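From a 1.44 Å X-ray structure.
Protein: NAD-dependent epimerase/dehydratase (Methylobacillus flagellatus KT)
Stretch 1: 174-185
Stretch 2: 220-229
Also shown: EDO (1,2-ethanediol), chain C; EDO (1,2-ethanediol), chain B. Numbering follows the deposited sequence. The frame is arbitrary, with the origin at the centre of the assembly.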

ATOM      1  N   GLN A 174     -15.256 -22.550   3.441  1.00 22.64           N
ATOM      2  CA  GLN A 174     -13.916 -22.127   3.873  1.00 23.49           C
ATOM      3  C   GLN A 174     -13.886 -20.724   4.471  1.00 22.55           C
ATOM      4  O   GLN A 174     -12.817 -20.163   4.695  1.00 23.74           O
ATOM      5  CB  GLN A 174     -12.903 -22.223   2.711  1.00 23.66           C
ATOM      6  CG  GLN A 174     -12.841 -23.619   2.083  1.00 25.68           C
ATOM      7  CD  GLN A 174     -11.790 -23.744   0.994  1.00 27.94           C
ATOM      8  OE1 GLN A 174     -10.631 -23.351   1.176  1.00 29.97           O
ATOM      9  NE2 GLN A 174     -12.177 -24.341  -0.132  1.00 27.75           N
ATOM     10  N   TRP A 175     -15.062 -20.128   4.690  1.00 21.76           N
ATOM     11  CA  TRP A 175     -15.090 -18.803   5.305  1.00 20.23           C
ATOM     12  C   TRP A 175     -14.601 -18.843   6.751  1.00 20.48           C
ATOM     13  O   TRP A 175     -14.791 -19.845   7.439  1.00 21.25           O
ATOM     14  CB  TRP A 175     -16.493 -18.180   5.173  1.00 18.45           C
ATOM     15  CG  TRP A 175     -16.888 -17.900   3.748  1.00 17.54           C
ATOM     16  CD1 TRP A 175     -16.110 -18.049   2.634  1.00 15.30           C
ATOM     17  CD2 TRP A 175     -18.142 -17.375   3.302  1.00 15.27           C
ATOM     18  NE1 TRP A 175     -16.807 -17.665   1.521  1.00 14.75           N
ATOM     19  CE2 TRP A 175     -18.056 -17.243   1.897  1.00 14.55           C
ATOM     20  CE3 TRP A 175     -19.339 -17.009   3.953  1.00 15.43           C
ATOM     21  CZ2 TRP A 175     -19.133 -16.774   1.120  1.00 14.84           C
ATOM     22  CZ3 TRP A 175     -20.398 -16.525   3.176  1.00 16.27           C
ATOM     23  CH2 TRP A 175     -20.284 -16.425   1.777  1.00 15.56           C
ATOM     24  N   PRO A 176     -13.928 -17.777   7.204  1.00 20.61           N
ATOM     25  CA  PRO A 176     -13.353 -17.815   8.574  1.00 20.52           C
ATOM     26  C   PRO A 176     -14.444 -17.876   9.637  1.00 20.76           C
ATOM     27  O   PRO A 176     -15.571 -17.420   9.408  1.00 20.95           O
ATOM     28  CB  PRO A 176     -12.584 -16.488   8.671  1.00 20.61           C
ATOM     29  CG  PRO A 176     -13.301 -15.573   7.682  1.00 21.79           C
ATOM     30  CD  PRO A 176     -13.676 -16.482   6.538  1.00 20.52           C
ATOM     31  N   ALA A 177     -14.158 -18.469  10.795  1.00 19.78           N
ATOM     32  CA  ALA A 177     -15.148 -18.530  11.858  1.00 20.03           C
ATOM     33  C   ALA A 177     -15.431 -17.138  12.430  1.00 20.39           C
ATOM     34  O   ALA A 177     -16.560 -16.815  12.750  1.00 22.30           O
ATOM     35  CB  ALA A 177     -14.663 -19.485  12.979  1.00 20.45           C
ATOM     36  N   ARG A 178     -14.388 -16.345  12.572  1.00 21.10           N
ATOM     37  CA  ARG A 178     -14.493 -15.029  13.198  1.00 19.98           C
ATOM     38  C   ARG A 178     -14.860 -13.994  12.147  1.00 19.22           C
ATOM     39  O   ARG A 178     -14.236 -13.960  11.086  1.00 22.78           O
ATOM     40  CB  ARG A 178     -13.166 -14.649  13.818  1.00 21.03           C
ATOM     41  CG  ARG A 178     -13.300 -13.520  14.767  1.00 25.57           C
ATOM     42  CD  ARG A 178     -12.174 -12.597  14.564  1.00 33.93           C
ATOM     43  NE  ARG A 178     -11.621 -12.180  15.826  1.00 36.10           N
ATOM     44  CZ  ARG A 178     -10.461 -11.552  15.968  1.00 34.21           C
ATOM     45  NH1 ARG A 178      -9.711 -11.230  14.912  1.00 33.51           N
ATOM     46  NH2 ARG A 178     -10.067 -11.229  17.183  1.00 34.19           N
ATOM     47  N   ASN A 179     -15.820 -13.141  12.470  1.00 16.21           N
ATOM     48  CA  ASN A 179     -16.309 -12.112  11.544  1.00 13.87           C
ATOM     49  C   ASN A 179     -15.721 -10.740  11.872  1.00 13.75           C
ATOM     50  O   ASN A 179     -16.400  -9.879  12.410  1.00 14.13           O
ATOM     51  CB  ASN A 179     -17.848 -12.117  11.592  1.00 13.40           C
ATOM     52  CG  ASN A 179     -18.460 -11.235  10.556  1.00 12.94           C
ATOM     53  OD1 ASN A 179     -17.786 -10.880   9.571  1.00 14.64           O
ATOM     54  ND2 ASN A 179     -19.717 -10.881  10.723  1.00 16.38           N
ATOM     55  N   ALA A 180     -14.446 -10.570  11.523  1.00 13.89           N
ATOM     56  CA  ALA A 180     -13.678  -9.374  11.886  1.00 14.45           C
ATOM     57  C   ALA A 180     -13.849  -8.256  10.868  1.00 13.22           C
ATOM     58  O   ALA A 180     -14.129  -8.502   9.705  1.00 13.63           O
ATOM     59  CB  ALA A 180     -12.231  -9.763  11.997  1.00 15.41           C
ATOM     60  N   TRP A 181     -13.656  -7.022  11.312  1.00 13.01           N
ATOM     61  CA  TRP A 181     -13.579  -5.888  10.397  1.00 13.60           C
ATOM     62  C   TRP A 181     -12.449  -6.023   9.391  1.00 13.80           C
ATOM     63  O   TRP A 181     -11.366  -6.534   9.695  1.00 14.82           O
ATOM     64  CB  TRP A 181     -13.365  -4.603  11.197  1.00 13.83           C
ATOM     65  CG  TRP A 181     -14.580  -4.236  11.961  1.00 14.15           C
ATOM     66  CD1 TRP A 181     -14.824  -4.492  13.296  1.00 17.08           C
ATOM     67  CD2 TRP A 181     -15.752  -3.613  11.450  1.00 13.36           C
ATOM     68  NE1 TRP A 181     -16.061  -4.021  13.639  1.00 15.67           N
ATOM     69  CE2 TRP A 181     -16.662  -3.471  12.532  1.00 15.45           C
ATOM     70  CE3 TRP A 181     -16.110  -3.100  10.184  1.00 14.00           C
ATOM     71  CZ2 TRP A 181     -17.925  -2.880  12.379  1.00 15.76           C
ATOM     72  CZ3 TRP A 181     -17.369  -2.497  10.038  1.00 16.48           C
ATOM     73  CH2 TRP A 181     -18.253  -2.390  11.130  1.00 15.10           C
ATOM     74  N   THR A 182     -12.725  -5.588   8.160  1.00 12.51           N
ATOM     75  CA  THR A 182     -11.711  -5.583   7.108  1.00 13.12           C
ATOM     76  C   THR A 182     -11.646  -4.196   6.477  1.00 12.89           C
ATOM     77  O   THR A 182     -12.699  -3.547   6.251  1.00 14.40           O
ATOM     78  CB  THR A 182     -11.995  -6.672   6.022  1.00 13.34           C
ATOM     79  OG1 THR A 182     -13.266  -6.429   5.379  1.00 14.90           O
ATOM     80  CG2 THR A 182     -11.986  -8.076   6.631  1.00 14.85           C
ATOM     81  N   ASN A 183     -10.415  -3.790   6.172  1.00 12.01           N
ATOM     82  CA  ASN A 183     -10.099  -2.465   5.623  1.00 11.41           C
ATOM     83  C   ASN A 183      -9.310  -2.706   4.371  1.00 12.72           C
ATOM     84  O   ASN A 183      -8.452  -3.591   4.312  1.00 14.15           O
ATOM     85  CB  ASN A 183      -9.261  -1.671   6.600  1.00 11.84           C
ATOM     86  CG  ASN A 183      -9.970  -1.426   7.918  1.00 12.48           C
ATOM     87  OD1 ASN A 183     -10.766  -0.505   8.051  1.00 13.46           O
ATOM     88  ND2 ASN A 183      -9.694  -2.279   8.894  1.00 14.37           N
ATOM     89  N   ARG A 184      -9.593  -1.906   3.357  1.00 11.92           N
ATOM     90  CA  ARG A 184      -8.941  -2.136   2.036  1.00 11.93           C
ATOM     91  C   ARG A 184      -8.622  -0.862   1.268  1.00 10.82           C
ATOM     92  O   ARG A 184      -9.201   0.194   1.520  1.00 11.58           O
ATOM     93  CB  ARG A 184      -9.834  -3.002   1.116  1.00 12.24           C
ATOM     94  CG  ARG A 184     -11.112  -2.268   0.668  1.00 12.72           C
ATOM     95  CD  ARG A 184     -12.246  -3.142   0.068  1.00 13.16           C
ATOM     96  NE  ARG A 184     -12.361  -4.294   0.946  1.00 15.71           N
ATOM     97  CZ  ARG A 184     -12.767  -4.228   2.198  1.00 14.89           C
ATOM     98  NH1 ARG A 184     -13.369  -3.148   2.678  1.00 14.85           N
ATOM     99  NH2 ARG A 184     -12.608  -5.283   2.955  1.00 16.24           N
ATOM    100  N   ILE A 185      -7.691  -0.986   0.330  1.00 10.63           N
ATOM    101  CA  ILE A 185      -7.390   0.074  -0.611  1.00 12.35           C
ATOM    102  C   ILE A 185      -7.136  -0.609  -1.940  1.00 11.95           C
ATOM    103  O   ILE A 185      -6.400  -1.571  -2.031  1.00 12.38           O
ATOM    104  CB  ILE A 185      -6.172   0.934  -0.109  1.00 12.26           C
ATOM    105  CG1 ILE A 185      -5.920   2.150  -1.024  1.00 14.92           C
ATOM    106  CG2 ILE A 185      -4.916   0.091   0.048  1.00 14.28           C
ATOM    107  CD1 ILE A 185      -6.981   3.300  -0.875  1.00 15.88           C
ATOM    108  N   VAL A 220     -15.863  -9.169   7.518  1.00 11.84           N
ATOM    109  CA  VAL A 220     -15.424 -10.036   6.418  1.00 12.41           C
ATOM    110  C   VAL A 220     -16.606 -10.857   5.848  1.00 12.55           C
ATOM    111  O   VAL A 220     -16.690 -11.087   4.659  1.00 12.70           O
ATOM    112  CB  VAL A 220     -14.206 -10.919   6.819  1.00 12.23           C
ATOM    113  CG1 VAL A 220     -14.581 -11.988   7.877  1.00 15.01           C
ATOM    114  CG2 VAL A 220     -13.538 -11.532   5.615  1.00 14.03           C
ATOM    115  N   HIS A 221     -17.527 -11.281   6.704  1.00 12.56           N
ATOM    116  CA  HIS A 221     -18.662 -12.040   6.196  1.00 11.79           C
ATOM    117  C   HIS A 221     -19.589 -11.228   5.332  1.00 12.76           C
ATOM    118  O   HIS A 221     -20.189 -11.765   4.422  1.00 13.74           O
ATOM    119  CB  HIS A 221     -19.448 -12.729   7.348  1.00 12.95           C
ATOM    120  CG  HIS A 221     -18.806 -13.999   7.814  1.00 13.39           C
ATOM    121  ND1 HIS A 221     -19.321 -15.236   7.490  1.00 16.05           N
ATOM    122  CD2 HIS A 221     -17.683 -14.226   8.547  1.00 14.57           C
ATOM    123  CE1 HIS A 221     -18.540 -16.170   8.010  1.00 15.56           C
ATOM    124  NE2 HIS A 221     -17.546 -15.589   8.656  1.00 15.33           N
ATOM    125  N   ASP A 222     -19.706  -9.932   5.602  1.00 12.50           N
ATOM    126  CA  ASP A 222     -20.521  -9.123   4.718  1.00 12.83           C
ATOM    127  C   ASP A 222     -19.876  -8.993   3.342  1.00 13.29           C
ATOM    128  O   ASP A 222     -20.565  -9.014   2.323  1.00 12.63           O
ATOM    129  CB  ASP A 222     -20.749  -7.725   5.297  1.00 12.80           C
ATOM    130  CG  ASP A 222     -21.710  -7.713   6.479  1.00 15.38           C
ATOM    131  OD1 ASP A 222     -22.352  -8.743   6.773  1.00 17.26           O
ATOM    132  OD2 ASP A 222     -21.781  -6.641   7.096  1.00 17.27           O
ATOM    133  N   LEU A 223     -18.559  -8.869   3.293  1.00 11.97           N
ATOM    134  CA  LEU A 223     -17.867  -8.778   2.016  1.00 12.94           C
ATOM    135  C   LEU A 223     -17.976 -10.105   1.266  1.00 12.28           C
ATOM    136  O   LEU A 223     -18.288 -10.108   0.082  1.00 13.46           O
ATOM    137  CB  LEU A 223     -16.394  -8.418   2.264  1.00 12.90           C
ATOM    138  CG  LEU A 223     -15.554  -8.374   0.997  1.00 12.38           C
ATOM    139  CD1 LEU A 223     -16.079  -7.349  -0.041  1.00 14.49           C
ATOM    140  CD2 LEU A 223     -14.113  -8.052   1.312  1.00 14.96           C
ATOM    141  N   LEU A 224     -17.755 -11.208   1.971  1.00 13.11           N
ATOM    142  CA  LEU A 224     -17.818 -12.535   1.342  1.00 12.54           C
ATOM    143  C   LEU A 224     -19.216 -12.820   0.815  1.00 13.02           C
ATOM    144  O   LEU A 224     -19.324 -13.302  -0.296  1.00 12.89           O
ATOM    145  CB  LEU A 224     -17.340 -13.603   2.312  1.00 14.14           C
ATOM    146  CG  LEU A 224     -15.861 -13.598   2.617  1.00 13.14           C
ATOM    147  CD1 LEU A 224     -15.615 -14.439   3.883  1.00 15.96           C
ATOM    148  CD2 LEU A 224     -15.042 -14.100   1.407  1.00 15.42           C
ATOM    149  N   ARG A 225     -20.260 -12.467   1.572  1.00 13.09           N
ATOM    150  CA  ARG A 225     -21.617 -12.696   1.072  1.00 12.47           C
ATOM    151  C   ARG A 225     -21.928 -11.815  -0.121  1.00 13.05           C
ATOM    152  O   ARG A 225     -22.583 -12.273  -1.038  1.00 13.98           O
ATOM    153  CB  ARG A 225     -22.633 -12.472   2.179  1.00 12.97           C
ATOM    154  CG  ARG A 225     -22.662 -13.596   3.194  1.00 14.42           C
ATOM    155  CD  ARG A 225     -23.663 -13.271   4.246  1.00 16.40           C
ATOM    156  NE  ARG A 225     -23.856 -14.397   5.137  1.00 20.34           N
ATOM    157  CZ  ARG A 225     -25.002 -14.611   5.773  1.00 22.32           C
ATOM    158  NH1 ARG A 225     -26.052 -13.811   5.564  1.00 22.94           N
ATOM    159  NH2 ARG A 225     -25.086 -15.649   6.595  1.00 23.41           N
ATOM    160  N   TRP A 226     -21.467 -10.554  -0.110  1.00 13.26           N
ATOM    161  CA  TRP A 226     -21.738  -9.641  -1.237  1.00 13.68           C
ATOM    162  C   TRP A 226     -21.051 -10.222  -2.486  1.00 14.71           C
ATOM    163  O   TRP A 226     -21.631 -10.265  -3.603  1.00 14.44           O
ATOM    164  CB  TRP A 226     -21.162  -8.245  -0.856  1.00 14.16           C
ATOM    165  CG  TRP A 226     -21.500  -7.149  -1.876  1.00 14.87           C
ATOM    166  CD1 TRP A 226     -22.561  -6.287  -1.815  1.00 19.78           C
ATOM    167  CD2 TRP A 226     -20.768  -6.805  -3.048  1.00 15.08           C
ATOM    168  NE1 TRP A 226     -22.537  -5.437  -2.882  1.00 18.39           N
ATOM    169  CE2 TRP A 226     -21.446  -5.726  -3.656  1.00 17.10           C
ATOM    170  CE3 TRP A 226     -19.593  -7.279  -3.634  1.00 16.05           C
ATOM    171  CZ2 TRP A 226     -20.993  -5.123  -4.842  1.00 19.15           C
ATOM    172  CZ3 TRP A 226     -19.129  -6.677  -4.811  1.00 17.18           C
ATOM    173  CH2 TRP A 226     -19.850  -5.615  -5.412  1.00 17.64           C
ATOM    174  N   LEU A 227     -19.804 -10.665  -2.325  1.00 13.27           N
ATOM    175  CA  LEU A 227     -19.067 -11.253  -3.425  1.00 14.33           C
ATOM    176  C   LEU A 227     -19.675 -12.583  -3.914  1.00 14.40           C
ATOM    177  O   LEU A 227     -19.673 -12.883  -5.117  1.00 14.97           O
ATOM    178  CB  LEU A 227     -17.621 -11.453  -3.024  1.00 13.63           C
ATOM    179  CG  LEU A 227     -16.792 -10.157  -2.952  1.00 14.31           C
ATOM    180  CD1 LEU A 227     -15.451 -10.413  -2.343  1.00 14.45           C
ATOM    181  CD2 LEU A 227     -16.673  -9.479  -4.342  1.00 16.26           C
ATOM    182  N   ALA A 228     -20.202 -13.349  -2.967  1.00 14.47           N
ATOM    183  CA  ALA A 228     -20.841 -14.623  -3.293  1.00 14.51           C
ATOM    184  C   ALA A 228     -22.127 -14.328  -4.075  1.00 14.51           C
ATOM    185  O   ALA A 228     -22.366 -14.975  -5.106  1.00 14.98           O
ATOM    186  CB  ALA A 228     -21.142 -15.393  -2.021  1.00 14.60           C
ATOM    187  N   ASP A 229     -22.895 -13.323  -3.640  1.00 14.38           N
ATOM    188  CA  ASP A 229     -24.138 -12.946  -4.315  1.00 15.24           C
ATOM    189  C   ASP A 229     -23.898 -12.566  -5.768  1.00 16.93           C
ATOM    190  O   ASP A 229     -24.625 -12.985  -6.685  1.00 18.76           O
ATOM    191  CB  ASP A 229     -24.842 -11.812  -3.582  1.00 15.86           C
ATOM    192  CG  ASP A 229     -25.478 -12.252  -2.288  1.00 16.10           C
ATOM    193  OD1 ASP A 229     -25.490 -13.468  -1.975  1.00 18.47           O
ATOM    194  OD2 ASP A 229     -25.969 -11.360  -1.533  1.00 20.92           O
TER
HETATM  195  C1  EDO C 286      -8.336  -5.313   7.650  1.00 27.77           C
HETATM  196  O1  EDO C 286      -8.450  -6.015   6.443  1.00 28.72           O
HETATM  197  C2  EDO C 286      -7.235  -4.311   7.577  1.00 25.24           C
HETATM  198  O2  EDO C 286      -6.882  -3.769   8.816  1.00 33.55           O
HETATM  199  C1  EDO B 285      -9.824  -7.142   0.986  1.00 25.61           C
HETATM  200  O1  EDO B 285     -10.755  -6.541   0.151  1.00 15.92           O
HETATM  201  C2  EDO B 285     -10.369  -6.780   2.326  1.00 26.08           C
HETATM  202  O2  EDO B 285     -10.760  -7.999   2.893  1.00 23.92           O
HETATM  203  O   HOH W   1     -21.798  -9.182   9.523  1.00 18.61           O

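A mostly irregular segment packs along a helix here by a common pattern: hydrogen bonds fix the start of the helix, and apolar packing runs from there along the following turns. Amides in a helix's first turn lack partners within the helix, and the loop supplies acceptors for two of them. Val220 N donates to Ala180 O (2.9 Å), and His221 N donates to Asn179 OD1 (2.9 Å, nearly straight at 164°). Asparagine suits this buried site because its amide has two functions: OD1 accepts from the helix backbone, while Asn179 ND2 donates to a water O at 2.9 Å, and that water O donates to Asp222 OD1 at 2.8 Å. His221 reaches back to the loop, its NE2 giving a hydrogen bond to Pro176 O at 2.8 Å, near the plane of the imidazole as a ring N-H requires.

Farther along, Trp175 lies against successive turns of the helix. Leu224 CD1 sits over one face of the indole, 3.7 Å from Trp175 CG, and Ala228 CB meets the ring edge, 4.0 Å from Trp175 CZ2; alanine brings a single methyl against the edge. Pro176 CG packs on Val220 CG1 at 3.8 Å. Beyond the loop, Thr182 CG2 touches Val220 CB (3.6 Å), its methyl extending the apolar surface. Together the two stretches bury 625 Å².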